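Local coordinates for WbbM protein (Klebsiella pneumoniae, PDB 6U4B), which is a bifunctional O-antigen polymerase that probably transfers sugars through two glycosyltransferase modules, one of them holding a magnesium ion, at residues 103-117 against 278-290. Sequence-based numbering, arbitrary orientation.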
ATOM      1  N   TYR A 103      -2.824  46.688  -4.914  1.00 44.19           N
ATOM      2  CA  TYR A 103      -3.014  46.101  -6.234  1.00 48.94           C
ATOM      3  C   TYR A 103      -4.098  46.802  -7.041  1.00 46.77           C
ATOM      4  O   TYR A 103      -4.049  46.768  -8.275  1.00 49.68           O
ATOM      5  CB  TYR A 103      -3.333  44.598  -6.130  1.00 49.94           C
ATOM      6  CG  TYR A 103      -4.724  44.241  -5.649  1.00 48.54           C
ATOM      7  CD1 TYR A 103      -5.728  43.909  -6.552  1.00 46.48           C
ATOM      8  CD2 TYR A 103      -5.026  44.203  -4.292  1.00 51.34           C
ATOM      9  CE1 TYR A 103      -6.997  43.563  -6.120  1.00 49.07           C
ATOM     10  CE2 TYR A 103      -6.301  43.859  -3.848  1.00 51.93           C
ATOM     11  CZ  TYR A 103      -7.280  43.543  -4.769  1.00 54.24           C
ATOM     12  OH  TYR A 103      -8.542  43.203  -4.335  1.00 59.15           O
ATOM     13  N   ARG A 104      -5.068  47.443  -6.386  1.00 49.32           N
ATOM     14  CA  ARG A 104      -6.054  48.255  -7.088  1.00 56.50           C
ATOM     15  C   ARG A 104      -6.047  49.707  -6.622  1.00 51.77           C
ATOM     16  O   ARG A 104      -6.938  50.475  -6.999  1.00 52.03           O
ATOM     17  CB  ARG A 104      -7.453  47.651  -6.934  1.00 61.07           C
ATOM     18  CG  ARG A 104      -7.788  46.628  -7.999  1.00 71.00           C
ATOM     19  CD  ARG A 104      -9.009  45.806  -7.631  1.00 75.75           C
ATOM     20  NE  ARG A 104     -10.226  46.602  -7.537  1.00 78.81           N
ATOM     21  CZ  ARG A 104     -11.426  46.089  -7.285  1.00 80.59           C
ATOM     22  NH1 ARG A 104     -12.489  46.880  -7.217  1.00 80.01           N
ATOM     23  NH2 ARG A 104     -11.561  44.783  -7.102  1.00 80.86           N
ATOM     24  N   ARG A 105      -5.076  50.095  -5.799  1.00 49.93           N
ATOM     25  CA  ARG A 105      -4.921  51.473  -5.348  1.00 53.60           C
ATOM     26  C   ARG A 105      -3.461  51.860  -5.512  1.00 46.90           C
ATOM     27  O   ARG A 105      -2.575  51.185  -4.975  1.00 45.28           O
ATOM     28  CB  ARG A 105      -5.370  51.639  -3.893  1.00 53.84           C
ATOM     29  CG  ARG A 105      -6.864  51.469  -3.679  1.00 58.76           C
ATOM     30  CD  ARG A 105      -7.178  51.220  -2.215  1.00 66.72           C
ATOM     31  NE  ARG A 105      -8.610  51.291  -1.934  1.00 77.77           N
ATOM     32  CZ  ARG A 105      -9.439  50.253  -1.987  1.00 84.11           C
ATOM     33  NH1 ARG A 105      -8.985  49.050  -2.316  1.00 83.13           N
ATOM     34  NH2 ARG A 105     -10.725  50.419  -1.711  1.00 89.35           N
ATOM     35  N   HIS A 106      -3.210  52.928  -6.259  1.00 46.09           N
ATOM     36  CA  HIS A 106      -1.858  53.338  -6.610  1.00 50.42           C
ATOM     37  C   HIS A 106      -1.689  54.828  -6.329  1.00 56.03           C
ATOM     38  O   HIS A 106      -2.614  55.509  -5.875  1.00 51.27           O
ATOM     39  CB  HIS A 106      -1.560  53.018  -8.082  1.00 51.87           C
ATOM     40  CG  HIS A 106      -1.767  51.579  -8.437  1.00 54.81           C
ATOM     41  ND1 HIS A 106      -2.598  51.177  -9.462  1.00 57.24           N
ATOM     42  CD2 HIS A 106      -1.252  50.446  -7.905  1.00 53.96           C
ATOM     43  CE1 HIS A 106      -2.587  49.858  -9.543  1.00 57.64           C
ATOM     44  NE2 HIS A 106      -1.778  49.390  -8.610  1.00 53.87           N
ATOM     45  N   LEU A 107      -0.492  55.334  -6.612  1.00 56.26           N
ATOM     46  CA  LEU A 107      -0.180  56.746  -6.457  1.00 57.57           C
ATOM     47  C   LEU A 107      -0.088  57.409  -7.824  1.00 60.81           C
ATOM     48  O   LEU A 107       0.384  56.803  -8.792  1.00 60.12           O
ATOM     49  CB  LEU A 107       1.133  56.937  -5.700  1.00 55.18           C
ATOM     50  CG  LEU A 107       1.196  56.441  -4.255  1.00 54.44           C
ATOM     51  CD1 LEU A 107       2.643  56.401  -3.792  1.00 43.75           C
ATOM     52  CD2 LEU A 107       0.364  57.324  -3.344  1.00 54.28           C
ATOM     53  N   ASN A 108      -0.542  58.656  -7.894  1.00 55.20           N
ATOM     54  CA  ASN A 108      -0.449  59.458  -9.108  1.00 56.40           C
ATOM     55  C   ASN A 108       0.895  60.175  -9.101  1.00 59.16           C
ATOM     56  O   ASN A 108       1.115  61.093  -8.306  1.00 65.07           O
ATOM     57  CB  ASN A 108      -1.613  60.443  -9.180  1.00 59.12           C
ATOM     58  CG  ASN A 108      -1.522  61.380 -10.371  1.00 70.03           C
ATOM     59  OD1 ASN A 108      -0.685  61.211 -11.259  1.00 71.18           O
ATOM     60  ND2 ASN A 108      -2.402  62.374 -10.399  1.00 71.91           N
ATOM     61  N   PHE A 109       1.794  59.753  -9.987  1.00 60.05           N
ATOM     62  CA  PHE A 109       3.120  60.346 -10.097  1.00 62.28           C
ATOM     63  C   PHE A 109       3.203  61.434 -11.160  1.00 66.49           C
ATOM     64  O   PHE A 109       4.278  62.009 -11.350  1.00 70.25           O
ATOM     65  CB  PHE A 109       4.159  59.259 -10.403  1.00 61.00           C
ATOM     66  CG  PHE A 109       4.206  58.157  -9.386  1.00 62.73           C
ATOM     67  CD1 PHE A 109       3.490  56.987  -9.578  1.00 50.79           C
ATOM     68  CD2 PHE A 109       4.968  58.289  -8.237  1.00 60.43           C
ATOM     69  CE1 PHE A 109       3.533  55.971  -8.644  1.00 62.34           C
ATOM     70  CE2 PHE A 109       5.015  57.277  -7.298  1.00 58.49           C
ATOM     71  CZ  PHE A 109       4.296  56.114  -7.501  1.00 61.27           C
ATOM     72  N   SER A 110       2.106  61.730 -11.854  1.00 68.72           N
ATOM     73  CA  SER A 110       2.151  62.659 -12.972  1.00 77.24           C
ATOM     74  C   SER A 110       2.136  64.105 -12.483  1.00 78.81           C
ATOM     75  O   SER A 110       1.820  64.398 -11.326  1.00 76.67           O
ATOM     76  CB  SER A 110       0.979  62.422 -13.924  1.00 84.58           C
ATOM     77  OG  SER A 110      -0.213  63.000 -13.422  1.00 86.82           O
ATOM     78  N   GLU A 111       2.482  65.016 -13.397  1.00 82.07           N
ATOM     79  CA  GLU A 111       2.522  66.437 -13.058  1.00 82.78           C
ATOM     80  C   GLU A 111       1.148  66.953 -12.654  1.00 80.21           C
ATOM     81  O   GLU A 111       1.029  67.763 -11.728  1.00 81.23           O
ATOM     82  CB  GLU A 111       3.070  67.239 -14.239  1.00 93.50           C
ATOM     83  CG  GLU A 111       4.546  67.008 -14.509  1.00 98.34           C
ATOM     84  CD  GLU A 111       5.433  67.668 -13.475  1.00103.14           C
ATOM     85  OE1 GLU A 111       5.812  68.841 -13.677  1.00109.60           O
ATOM     86  OE2 GLU A 111       5.741  67.019 -12.453  1.00101.37           O
ATOM     87  N   LYS A 112       0.099  66.503 -13.338  1.00 80.38           N
ATOM     88  CA  LYS A 112      -1.257  66.896 -12.976  1.00 81.22           C
ATOM     89  C   LYS A 112      -1.658  66.197 -11.683  1.00 80.32           C
ATOM     90  O   LYS A 112      -1.890  64.983 -11.667  1.00 78.70           O
ATOM     91  CB  LYS A 112      -2.237  66.563 -14.097  1.00 82.86           C
ATOM     92  CG  LYS A 112      -3.689  66.735 -13.679  1.00 83.96           C
ATOM     93  CD  LYS A 112      -4.646  66.660 -14.853  1.00 90.08           C
ATOM     94  CE  LYS A 112      -6.079  66.839 -14.378  1.00 91.84           C
ATOM     95  NZ  LYS A 112      -7.025  67.087 -15.496  1.00 92.31           N
ATOM     96  N   GLN A 113      -1.720  66.959 -10.592  1.00 79.78           N
ATOM     97  CA  GLN A 113      -2.264  66.483  -9.328  1.00 78.15           C
ATOM     98  C   GLN A 113      -3.661  67.035  -9.078  1.00 80.96           C
ATOM     99  O   GLN A 113      -4.102  67.134  -7.928  1.00 77.27           O
ATOM    100  CB  GLN A 113      -1.326  66.844  -8.178  1.00 74.17           C
ATOM    101  CG  GLN A 113       0.037  66.178  -8.272  1.00 71.51           C
ATOM    102  CD  GLN A 113      -0.021  64.690  -7.967  1.00 80.95           C
ATOM    103  OE1 GLN A 113      -0.873  64.238  -7.204  1.00 80.75           O
ATOM    104  NE2 GLN A 113       0.887  63.924  -8.564  1.00 75.67           N
ATOM    105  N   THR A 114      -4.373  67.380 -10.151  1.00 81.18           N
ATOM    106  CA  THR A 114      -5.650  68.078 -10.084  1.00 91.56           C
ATOM    107  C   THR A 114      -6.793  67.228 -10.640  1.00 93.83           C
ATOM    108  O   THR A 114      -7.799  67.763 -11.109  1.00 99.18           O
ATOM    109  CB  THR A 114      -5.568  69.409 -10.833  1.00 94.12           C
ATOM    110  OG1 THR A 114      -4.215  69.879 -10.827  1.00 89.85           O
ATOM    111  CG2 THR A 114      -6.462  70.452 -10.178  1.00 97.80           C
ATOM    112  N   PHE A 115      -6.651  65.906 -10.608  1.00 80.37           N
ATOM    113  CA  PHE A 115      -7.715  65.037 -11.088  1.00 87.32           C
ATOM    114  C   PHE A 115      -8.903  65.067 -10.135  1.00 88.55           C
ATOM    115  O   PHE A 115      -8.754  65.260  -8.924  1.00 88.04           O
ATOM    116  CB  PHE A 115      -7.210  63.601 -11.254  1.00 75.73           C
ATOM    117  CG  PHE A 115      -6.300  63.410 -12.435  1.00 75.70           C
ATOM    118  CD1 PHE A 115      -6.823  63.252 -13.709  1.00 78.92           C
ATOM    119  CD2 PHE A 115      -4.925  63.378 -12.272  1.00 73.65           C
ATOM    120  CE1 PHE A 115      -5.991  63.076 -14.799  1.00 78.30           C
ATOM    121  CE2 PHE A 115      -4.088  63.201 -13.357  1.00 73.99           C
ATOM    122  CZ  PHE A 115      -4.622  63.050 -14.623  1.00 76.30           C
ATOM    123  N   SER A 116     -10.091  64.867 -10.702  1.00 88.79           N
ATOM    124  CA  SER A 116     -11.318  64.846  -9.914  1.00 89.27           C
ATOM    125  C   SER A 116     -11.252  63.763  -8.841  1.00 84.25           C
ATOM    126  O   SER A 116     -11.071  62.579  -9.148  1.00 85.34           O
ATOM    127  CB  SER A 116     -12.520  64.610 -10.828  1.00 91.78           C
ATOM    128  OG  SER A 116     -12.339  65.221 -12.091  1.00 99.26           O
ATOM    129  N   GLU A 117     -11.394  64.174  -7.583  1.00 80.09           N
ATOM    130  CA  GLU A 117     -11.440  63.257  -6.454  1.00 88.88           C
ATOM    131  C   GLU A 117     -12.868  63.162  -5.938  1.00 89.89           C
ATOM    132  O   GLU A 117     -13.725  63.992  -6.250  1.00 93.01           O
ATOM    133  CB  GLU A 117     -10.487  63.703  -5.337  1.00 87.41           C
ATOM    134  CG  GLU A 117      -9.014  63.587  -5.708  1.00 87.00           C
ATOM    135  CD  GLU A 117      -8.081  64.109  -4.631  1.00 87.10           C
ATOM    136  OE1 GLU A 117      -6.926  64.467  -4.959  1.00 85.60           O
ATOM    137  OE2 GLU A 117      -8.506  64.162  -3.461  1.00 88.30           O
ATOM    138  N   LYS A 278       6.507  64.844  -0.767  1.00 68.30           N
ATOM    139  CA  LYS A 278       5.634  65.170  -1.890  1.00 68.47           C
ATOM    140  C   LYS A 278       4.369  64.332  -1.770  1.00 62.12           C
ATOM    141  O   LYS A 278       4.410  63.108  -1.939  1.00 59.29           O
ATOM    142  CB  LYS A 278       6.329  64.932  -3.231  1.00 73.38           C
ATOM    143  CG  LYS A 278       5.531  65.446  -4.425  1.00 77.45           C
ATOM    144  CD  LYS A 278       6.220  65.155  -5.755  1.00 83.71           C
ATOM    145  CE  LYS A 278       7.438  66.041  -5.968  1.00 87.37           C
ATOM    146  NZ  LYS A 278       8.011  65.867  -7.334  1.00 89.16           N
ATOM    147  N   GLU A 279       3.252  64.989  -1.472  1.00 57.12           N
ATOM    148  CA  GLU A 279       1.972  64.306  -1.360  1.00 62.89           C
ATOM    149  C   GLU A 279       1.349  64.137  -2.740  1.00 64.85           C
ATOM    150  O   GLU A 279       1.256  65.096  -3.512  1.00 64.74           O
ATOM    151  CB  GLU A 279       1.029  65.079  -0.439  1.00 64.62           C
ATOM    152  CG  GLU A 279       1.443  65.048   1.024  1.00 65.05           C
ATOM    153  CD  GLU A 279       0.536  65.881   1.912  1.00 69.56           C
ATOM    154  OE1 GLU A 279       0.879  66.070   3.097  1.00 68.59           O
ATOM    155  OE2 GLU A 279      -0.517  66.345   1.427  1.00 73.38           O
ATOM    156  N   LEU A 280       0.926  62.915  -3.045  1.00 65.54           N
ATOM    157  CA  LEU A 280       0.360  62.575  -4.340  1.00 63.92           C
ATOM    158  C   LEU A 280      -1.096  62.159  -4.177  1.00 63.88           C
ATOM    159  O   LEU A 280      -1.535  61.776  -3.089  1.00 59.66           O
ATOM    160  CB  LEU A 280       1.155  61.443  -5.005  1.00 63.40           C
ATOM    161  CG  LEU A 280       2.667  61.640  -5.119  1.00 62.90           C
ATOM    162  CD1 LEU A 280       3.335  60.336  -5.525  1.00 53.07           C
ATOM    163  CD2 LEU A 280       2.998  62.747  -6.110  1.00 56.64           C
ATOM    164  N   GLN A 281      -1.844  62.235  -5.274  1.00 62.93           N
ATOM    165  CA  GLN A 281      -3.220  61.760  -5.270  1.00 63.89           C
ATOM    166  C   GLN A 281      -3.261  60.235  -5.221  1.00 60.87           C
ATOM    167  O   GLN A 281      -2.330  59.552  -5.653  1.00 53.27           O
ATOM    168  CB  GLN A 281      -3.968  62.259  -6.510  1.00 58.62           C
ATOM    169  CG  GLN A 281      -4.118  63.773  -6.610  1.00 61.11           C
ATOM    170  CD  GLN A 281      -5.006  64.189  -7.771  1.00 69.97           C
ATOM    171  OE1 GLN A 281      -4.587  64.165  -8.929  1.00 68.28           O
ATOM    172  NE2 GLN A 281      -6.242  64.563  -7.466  1.00 71.04           N
ATOM    173  N   ARG A 282      -4.359  59.705  -4.687  1.00 61.17           N
ATOM    174  CA  ARG A 282      -4.616  58.273  -4.652  1.00 58.18           C
ATOM    175  C   ARG A 282      -5.547  57.885  -5.791  1.00 57.62           C
ATOM    176  O   ARG A 282      -6.449  58.641  -6.157  1.00 60.44           O
ATOM    177  CB  ARG A 282      -5.249  57.845  -3.324  1.00 60.36           C
ATOM    178  CG  ARG A 282      -4.431  58.174  -2.097  1.00 66.03           C
ATOM    179  CD  ARG A 282      -5.056  57.594  -0.831  1.00 70.25           C
ATOM    180  NE  ARG A 282      -6.183  58.384  -0.337  1.00 78.48           N
ATOM    181  CZ  ARG A 282      -6.068  59.404   0.509  1.00 88.33           C
ATOM    182  NH1 ARG A 282      -4.874  59.768   0.958  1.00 87.48           N
ATOM    183  NH2 ARG A 282      -7.146  60.067   0.906  1.00 93.72           N
ATOM    184  N   THR A 283      -5.330  56.696  -6.345  1.00 54.77           N
ATOM    185  CA  THR A 283      -6.201  56.158  -7.378  1.00 61.10           C
ATOM    186  C   THR A 283      -6.943  54.931  -6.862  1.00 64.09           C
ATOM    187  O   THR A 283      -6.533  54.286  -5.893  1.00 64.24           O
ATOM    188  CB  THR A 283      -5.418  55.787  -8.646  1.00 59.08           C
ATOM    189  OG1 THR A 283      -4.742  54.537  -8.451  1.00 56.64           O
ATOM    190  CG2 THR A 283      -4.398  56.865  -8.986  1.00 60.15           C
ATOM    191  N   PHE A 284      -8.055  54.620  -7.524  1.00 63.94           N
ATOM    192  CA  PHE A 284      -8.792  53.394  -7.261  1.00 62.23           C
ATOM    193  C   PHE A 284      -9.299  52.821  -8.575  1.00 67.54           C
ATOM    194  O   PHE A 284      -9.804  53.553  -9.430  1.00 69.21           O
ATOM    195  CB  PHE A 284      -9.975  53.614  -6.308  1.00 60.26           C
ATOM    196  CG  PHE A 284     -10.822  52.383  -6.112  1.00 65.60           C
ATOM    197  CD1 PHE A 284     -12.095  52.305  -6.653  1.00 69.98           C
ATOM    198  CD2 PHE A 284     -10.332  51.294  -5.409  1.00 61.95           C
ATOM    199  CE1 PHE A 284     -12.870  51.170  -6.482  1.00 69.17           C
ATOM    200  CE2 PHE A 284     -11.102  50.155  -5.236  1.00 64.38           C
ATOM    201  CZ  PHE A 284     -12.372  50.095  -5.773  1.00 66.98           C
ATOM    202  N   VAL A 285      -9.162  51.506  -8.719  1.00 64.81           N
ATOM    203  CA  VAL A 285      -9.593  50.774  -9.904  1.00 68.62           C
ATOM    204  C   VAL A 285     -10.872  50.030  -9.547  1.00 68.51           C
ATOM    205  O   VAL A 285     -10.857  49.130  -8.699  1.00 62.41           O
ATOM    206  CB  VAL A 285      -8.501  49.810 -10.392  1.00 66.17           C
ATOM    207  CG1 VAL A 285      -8.988  49.020 -11.589  1.00 67.43           C
ATOM    208  CG2 VAL A 285      -7.237  50.584 -10.728  1.00 69.24           C
ATOM    209  N   SER A 286     -11.976  50.399 -10.201  1.00 71.63           N
ATOM    210  CA  SER A 286     -13.288  49.896  -9.808  1.00 75.79           C
ATOM    211  C   SER A 286     -13.604  48.517 -10.375  1.00 77.09           C
ATOM    212  O   SER A 286     -14.472  47.828  -9.829  1.00 78.13           O
ATOM    213  CB  SER A 286     -14.373  50.891 -10.227  1.00 82.28           C
ATOM    214  OG  SER A 286     -14.144  51.374 -11.540  1.00 86.60           O
ATOM    215  N   ASN A 287     -12.929  48.094 -11.442  1.00 76.22           N
ATOM    216  CA  ASN A 287     -13.183  46.801 -12.067  1.00 77.73           C
ATOM    217  C   ASN A 287     -11.909  45.968 -12.033  1.00 72.50           C
ATOM    218  O   ASN A 287     -10.905  46.335 -12.653  1.00 69.24           O
ATOM    219  CB  ASN A 287     -13.676  46.970 -13.507  1.00 81.21           C
ATOM    220  CG  ASN A 287     -15.062  47.578 -13.580  1.00 87.37           C
ATOM    221  OD1 ASN A 287     -15.938  47.255 -12.778  1.00 89.25           O
ATOM    222  ND2 ASN A 287     -15.269  48.466 -14.547  1.00 91.73           N
ATOM    223  N   GLU A 288     -11.955  44.847 -11.321  1.00 75.88           N
ATOM    224  CA  GLU A 288     -10.806  43.959 -11.251  1.00 72.19           C
ATOM    225  C   GLU A 288     -10.722  43.112 -12.513  1.00 68.15           C
ATOM    226  O   GLU A 288     -11.734  42.614 -13.013  1.00 68.65           O
ATOM    227  CB  GLU A 288     -10.898  43.062 -10.016  1.00 76.21           C
ATOM    228  CG  GLU A 288      -9.554  42.574  -9.504  1.00 80.06           C
ATOM    229  CD  GLU A 288      -9.674  41.802  -8.206  1.00 87.65           C
ATOM    230  OE1 GLU A 288      -9.569  40.557  -8.240  1.00 87.63           O
ATOM    231  OE2 GLU A 288      -9.885  42.442  -7.153  1.00 89.62           O
ATOM    232  N   THR A 289      -9.508  42.969 -13.036  1.00 68.20           N
ATOM    233  CA  THR A 289      -9.231  42.129 -14.194  1.00 67.41           C
ATOM    234  C   THR A 289      -8.042  41.229 -13.874  1.00 64.35           C
ATOM    235  O   THR A 289      -7.477  41.279 -12.777  1.00 66.92           O
ATOM    236  CB  THR A 289      -8.957  42.975 -15.445  1.00 65.37           C
ATOM    237  OG1 THR A 289      -7.813  43.804 -15.213  1.00 63.17           O
ATOM    238  CG2 THR A 289     -10.154  43.859 -15.775  1.00 65.37           C
ATOM    239  N   PHE A 290      -7.664  40.391 -14.838  1.00 61.04           N
ATOM    240  CA  PHE A 290      -6.488  39.542 -14.708  1.00 56.22           C
ATOM    241  C   PHE A 290      -5.752  39.504 -16.034  1.00 56.52           C
ATOM    242  O   PHE A 290      -6.359  39.236 -17.076  1.00 53.13           O
ATOM    243  CB  PHE A 290      -6.864  38.121 -14.271  1.00 56.50           C
ATOM    244  CG  PHE A 290      -5.718  37.152 -14.323  1.00 57.08           C
ATOM    245  CD1 PHE A 290      -4.750  37.146 -13.329  1.00 56.52           C
ATOM    246  CD2 PHE A 290      -5.606  36.252 -15.375  1.00 57.99           C
ATOM    247  CE1 PHE A 290      -3.692  36.256 -13.380  1.00 55.40           C
ATOM    248  CE2 PHE A 290      -4.553  35.362 -15.436  1.00 53.26           C
ATOM    249  CZ  PHE A 290      -3.593  35.361 -14.437  1.00 52.76           C
TER
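The carboxamide of Q281, reaching out at full length from CG, is clasped by N108, F115 and E117, and both of its polar atoms are gripped twice. Q281 NE2 meets E117 OE1 at 2.6 Å in an almost straight bond (175°), on the anti lone pair of that oxygen, and gives a second bond to F115 O. Q281 OE1 accepts from F115 N and, at 3.2 Å, from N108 ND2, a set of partners that holds the amide flat and fixes which end is which. Q113, bent at chi2 (-72°), turns back so that its OE1 takes the backbone N of Q281 at 2.9 Å, while its NE2 donates to N108 O and S110 O. The Asx turn at N108, made by OD1 and S110 N, shapes the same loop.

Beyond this cluster the backbones pair antiparallel through a bridge of L107 with R282; N108 N binds Q281 O and T283 N binds H106 O. T283 OG1 accepts from H106 N; Y132 OH is hydrogen-bonded to both T283 OG1 and H106 ND1. At the far end R104 NE donates to V285 O at 2.9 Å and R104 NH2 forms a 2.9 Å salt bridge with E288 OE2, the planes 72° apart. Y103 OH reaches that oxygen from the opposite face of the carboxylate. R105 lies alongside F284, CE2 of the ring over one guanidinium face.

L280 CD1 packs obliquely on F109. Within the DUF4422 region and away from the magnesium site, the loop following strand 97-102 is held by one bridge and these side-chain bonds along strand 277-285, which itself pairs in parallel with strands 122-125 and 152-159.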